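Local coordinates for Lmo2470 protein (Listeria monocytogenes EGD-e, PDB 5HL3) that is the internalin InlP, a leucine-rich-repeat protein that binds calcium, interacts with host afadin and facilitates the crossing of basement membranes by the bacterium, at residues 287-291 / 317-323; 311-315 / 325-329. All coordinates share one frame. Residue numbers count along the deposited sequence, not the author numbering.

Contact 1 (287-291 / 317-323); sequences YFQME and VNEEGNT. With CA (calcium ion), chain G.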
# COMPACT_ATOMS: atom_id res chain seq x y z
N TYR A 287 4.47 -23.83 -11.07
CA TYR A 287 3.95 -24.14 -12.40
C TYR A 287 2.80 -25.12 -12.28
O TYR A 287 1.72 -24.93 -12.89
CB TYR A 287 5.04 -24.69 -13.37
CG TYR A 287 4.41 -25.32 -14.59
CD1 TYR A 287 3.86 -24.52 -15.60
CD2 TYR A 287 4.19 -26.69 -14.66
CE1 TYR A 287 3.19 -25.07 -16.67
CE2 TYR A 287 3.48 -27.25 -15.72
CZ TYR A 287 3.00 -26.44 -16.72
OH TYR A 287 2.31 -27.01 -17.79
N PHE A 288 3.03 -26.21 -11.55
CA PHE A 288 2.01 -27.25 -11.42
C PHE A 288 0.75 -26.78 -10.70
O PHE A 288 -0.35 -27.15 -11.08
CB PHE A 288 2.61 -28.52 -10.82
CG PHE A 288 3.66 -29.11 -11.72
CD1 PHE A 288 3.31 -29.83 -12.85
CD2 PHE A 288 5.01 -28.84 -11.50
CE1 PHE A 288 4.27 -30.33 -13.71
CE2 PHE A 288 5.96 -29.28 -12.38
CZ PHE A 288 5.59 -30.04 -13.48
N GLN A 289 0.91 -25.91 -9.72
CA GLN A 289 -0.23 -25.31 -9.02
C GLN A 289 -1.04 -24.42 -9.96
O GLN A 289 -2.29 -24.50 -9.99
CB GLN A 289 0.24 -24.51 -7.83
CG GLN A 289 0.77 -25.34 -6.69
CD GLN A 289 1.38 -24.47 -5.60
OE1 GLN A 289 2.33 -23.70 -5.86
NE2 GLN A 289 0.85 -24.57 -4.40
N MSE A 290 -0.35 -23.57 -10.72
CA MSE A 290 -1.03 -22.67 -11.65
C MSE A 290 -1.72 -23.46 -12.74
O MSE A 290 -2.83 -23.13 -13.16
CB MSE A 290 -0.06 -21.61 -12.22
CG MSE A 290 0.31 -20.63 -11.11
SE MSE A 290 1.55 -19.21 -11.63
CE MSE A 290 0.49 -18.31 -13.03
N GLU A 291 -1.06 -24.50 -13.25
CA GLU A 291 -1.63 -25.30 -14.32
C GLU A 291 -2.88 -26.01 -13.85
O GLU A 291 -3.94 -25.93 -14.51
CB GLU A 291 -0.59 -26.31 -14.85
CG GLU A 291 -0.95 -27.00 -16.17
CD GLU A 291 -2.07 -28.03 -16.06
OE1 GLU A 291 -2.22 -28.71 -15.03
OE2 GLU A 291 -2.80 -28.19 -17.06
N VAL A 317 7.56 -31.12 -20.06
CA VAL A 317 6.92 -31.17 -18.76
C VAL A 317 6.64 -32.64 -18.45
O VAL A 317 6.05 -33.34 -19.28
CB VAL A 317 5.57 -30.43 -18.78
CG1 VAL A 317 4.88 -30.56 -17.43
CG2 VAL A 317 5.77 -28.97 -19.15
N ASN A 318 7.07 -33.08 -17.27
CA ASN A 318 6.88 -34.43 -16.79
C ASN A 318 5.73 -34.34 -15.78
O ASN A 318 5.94 -34.04 -14.60
CB ASN A 318 8.18 -34.95 -16.17
CG ASN A 318 9.41 -34.70 -17.08
OD1 ASN A 318 9.44 -35.14 -18.25
ND2 ASN A 318 10.43 -33.98 -16.55
N GLU A 319 4.51 -34.60 -16.24
CA GLU A 319 3.33 -34.42 -15.38
C GLU A 319 3.16 -35.44 -14.25
O GLU A 319 2.58 -35.10 -13.22
CB GLU A 319 2.04 -34.31 -16.20
CG GLU A 319 1.66 -32.87 -16.53
CD GLU A 319 1.32 -32.06 -15.28
OE1 GLU A 319 1.27 -32.63 -14.17
OE2 GLU A 319 1.09 -30.83 -15.40
N GLU A 320 3.65 -36.66 -14.42
CA GLU A 320 3.55 -37.63 -13.30
C GLU A 320 4.40 -37.21 -12.10
O GLU A 320 3.88 -37.05 -10.99
CB GLU A 320 3.88 -39.06 -13.75
CG GLU A 320 2.74 -39.77 -14.48
CD GLU A 320 1.59 -40.23 -13.57
OE1 GLU A 320 1.08 -41.37 -13.78
OE2 GLU A 320 1.17 -39.47 -12.66
N GLY A 321 5.68 -36.96 -12.33
CA GLY A 321 6.59 -36.60 -11.25
C GLY A 321 6.65 -35.12 -10.94
O GLY A 321 7.42 -34.73 -10.07
N ASN A 322 5.85 -34.30 -11.63
CA ASN A 322 5.86 -32.85 -11.45
C ASN A 322 7.26 -32.24 -11.55
O ASN A 322 7.75 -31.59 -10.63
CB ASN A 322 5.16 -32.43 -10.13
CG ASN A 322 3.65 -32.56 -10.19
OD1 ASN A 322 3.09 -33.21 -11.07
ND2 ASN A 322 2.98 -31.91 -9.25
N THR A 323 7.90 -32.48 -12.69
CA THR A 323 9.21 -31.87 -12.94
C THR A 323 9.20 -31.37 -14.38
O THR A 323 8.28 -31.66 -15.16
CB THR A 323 10.38 -32.86 -12.76
OG1 THR A 323 10.24 -33.93 -13.68
CG2 THR A 323 10.46 -33.45 -11.35
CA CA G . 1.06 -33.78 -12.01
O HOH W 1 1.31 -29.56 -17.75
O HOH W 2 1.34 -35.47 -10.48
O HOH W 3 -1.36 -33.99 -10.93
O HOH W 4 -0.43 -35.23 -13.34
O HOH W 5 0.31 -31.66 -11.48
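Tyr287 opens the helical side of this contact, its ring reaching Val317 (CE2 to CG1, 4.0 Å), while water 1 lies 2.7 Å from Tyr287 OH and donates to Glu319 OE2, also at 2.7 Å. An aromatic with a polar tip suits the border of interior and metal site. Phe288 is the main wedge. Its ring packs Val317 CG1 (3.8 Å from CE1) and lies under Asn322, whose CB makes a CH-pi contact 3.8 Å from the ring centroid, while Glu319 OE2 sits at its edge, 3.5 Å from CD1. Beside the ring, Glu319 O (2.4 Å), Glu319 OE1 (2.5 Å) and Asn322 OD1 (2.3 Å) bind the calcium ion, with four waters; the glutamate carboxylate brings negative charge, OE1 to the metal and OE2 to water 1. Glu291 OE1 comes within 3.9 Å of Glu319 OE2, a like-charge approach, though Glu291 is no calcium ligand. The turn closes in a G1 beta bulge, Asn322 and Thr323 both facing Asn318; asparagine tolerates the positive phi of Asn322 better than most non-glycine residues. Helix 285-292 rests against the tip of hairpin 310-318/323-326, with Tyr287 meeting Tyr342 of strand 334-345 edge-to-face and touching Val301 of strand 301-306.

Contact 2 (311-315 / 325-329); sequences IQLPT and TVDTS
A proline sits at the edge of the strand pairing: Pro314 has no N-H, so its backbone can only accept, and Asp327 N donates to Pro314 O at 2.8 Å, almost linearly (173°). The backbone is extended from Leu313 to Thr315 and from Thr325 to Asp327, after which Thr328 and Ser329 turn (phi/psi -95/12 and -66/-22). Thr315 faces Val326 as an antiparallel non-hydrogen-bonded pair, CA to CA 4.5 Å, their side chains on one face of the sheet. The CA-H groups of the pair itself contact carbonyls across the strands, Thr315 CA to Thr325 O at 3.3 Å and Val326 CA to Pro314 O at 3.6 Å. Leu313, chi1 m and chi2 t, sets CD1 3.5 Å from Val326 CG1; branched Val326, chi1 t, suits a buried strand position and also touches Val340. Thr315, chi1 m, turns OG1 back to Leu313 O at 2.9 Å. Asp327, chi1 t, forms an Asx turn, its OD1 accepting from Ser329 N at 3.0 Å and Ser329 OG at 2.7 Å. At this open end of a beta hairpin the Asx turn follows the Asp327-Pro314 bond, while water 6 bridges two carbonyls, donating to Thr325 O (3.0 Å) and weakly to Pro314 O (3.5 Å); Asp327 OD1, Thr315 OG1 and both carbonyls thus find partners.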
# COMPACT_ATOMS: atom_id res chain seq x y z
N ILE A 311 19.64 -18.68 -26.54
CA ILE A 311 19.38 -19.84 -27.40
C ILE A 311 18.33 -20.74 -26.76
O ILE A 311 18.47 -21.14 -25.61
CB ILE A 311 20.68 -20.60 -27.67
CG1 ILE A 311 21.65 -19.70 -28.47
CG2 ILE A 311 20.39 -21.88 -28.47
CD1 ILE A 311 23.03 -20.26 -28.64
N GLN A 312 17.26 -21.02 -27.50
CA GLN A 312 16.19 -21.87 -27.01
C GLN A 312 16.62 -23.34 -26.92
O GLN A 312 17.38 -23.83 -27.75
CB GLN A 312 14.95 -21.75 -27.93
CG GLN A 312 14.36 -20.35 -28.06
CD GLN A 312 14.00 -19.72 -26.72
OE1 GLN A 312 13.16 -20.23 -25.99
NE2 GLN A 312 14.66 -18.58 -26.39
N LEU A 313 16.12 -24.03 -25.88
CA LEU A 313 16.39 -25.46 -25.70
C LEU A 313 15.07 -26.25 -25.64
O LEU A 313 14.09 -25.74 -25.11
CB LEU A 313 17.15 -25.68 -24.39
CG LEU A 313 18.56 -25.08 -24.33
CD1 LEU A 313 19.12 -25.23 -22.91
CD2 LEU A 313 19.45 -25.72 -25.37
N PRO A 314 15.08 -27.49 -26.17
CA PRO A 314 13.87 -28.32 -26.03
C PRO A 314 13.56 -28.52 -24.56
O PRO A 314 14.45 -28.77 -23.76
CB PRO A 314 14.26 -29.64 -26.68
CG PRO A 314 15.33 -29.28 -27.64
CD PRO A 314 16.10 -28.17 -26.97
N THR A 315 12.29 -28.44 -24.23
CA THR A 315 11.84 -28.43 -22.85
C THR A 315 10.58 -29.27 -22.77
O THR A 315 9.69 -29.09 -23.58
CB THR A 315 11.65 -26.96 -22.42
OG1 THR A 315 12.93 -26.29 -22.53
CG2 THR A 315 11.18 -26.84 -21.01
N THR A 325 12.02 -30.84 -17.71
CA THR A 325 13.36 -31.20 -18.19
C THR A 325 13.77 -30.32 -19.36
O THR A 325 13.00 -30.17 -20.31
CB THR A 325 13.43 -32.68 -18.60
OG1 THR A 325 13.18 -33.48 -17.44
CG2 THR A 325 14.77 -33.04 -19.18
N VAL A 326 14.95 -29.71 -19.27
CA VAL A 326 15.52 -28.92 -20.35
C VAL A 326 16.63 -29.73 -20.97
O VAL A 326 17.49 -30.28 -20.28
CB VAL A 326 16.05 -27.58 -19.82
CG1 VAL A 326 16.61 -26.73 -20.97
CG2 VAL A 326 14.96 -26.85 -19.11
N ASP A 327 16.58 -29.86 -22.29
CA ASP A 327 17.57 -30.68 -22.99
C ASP A 327 18.87 -29.91 -23.21
O ASP A 327 19.06 -29.27 -24.24
CB ASP A 327 17.02 -31.20 -24.30
CG ASP A 327 17.97 -32.15 -24.98
OD1 ASP A 327 19.04 -32.44 -24.43
OD2 ASP A 327 17.64 -32.64 -26.09
N THR A 328 19.77 -30.06 -22.24
CA THR A 328 21.13 -29.49 -22.25
C THR A 328 22.18 -30.48 -22.77
O THR A 328 23.36 -30.22 -22.66
CB THR A 328 21.53 -29.10 -20.80
OG1 THR A 328 21.24 -30.20 -19.92
CG2 THR A 328 20.79 -27.87 -20.32
N SER A 329 21.74 -31.59 -23.36
CA SER A 329 22.66 -32.67 -23.71
C SER A 329 23.70 -32.35 -24.80
O SER A 329 24.74 -33.01 -24.86
CB SER A 329 21.86 -33.92 -24.09
OG SER A 329 21.17 -33.75 -25.31
O HOH W 6 13.49 -31.96 -22.73

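Overall arrangement
The two contacts lie at different levels of one beta hairpin, strands 310-318 and 323-326, their centres about 17 Å apart in the C-terminal beta domain that follows the leucine-rich repeats. Contact 1 takes the turn end, where the helix 285-292 packs and a calcium ion is bound; contact 2 takes the opposite end, where the strands separate. Along the chain the segments alternate: 287-291, 311-315, 317-323, 325-329. The two contacts meet where Asn318 ND2 lies 2.9 Å from Thr325 OG1, a probable hydrogen bond. The hairpin lies within a mixed sheet: its turn carries the calcium site, while its strands also pair outward, 310-318 with 301-306 and 323-326 with 280-283.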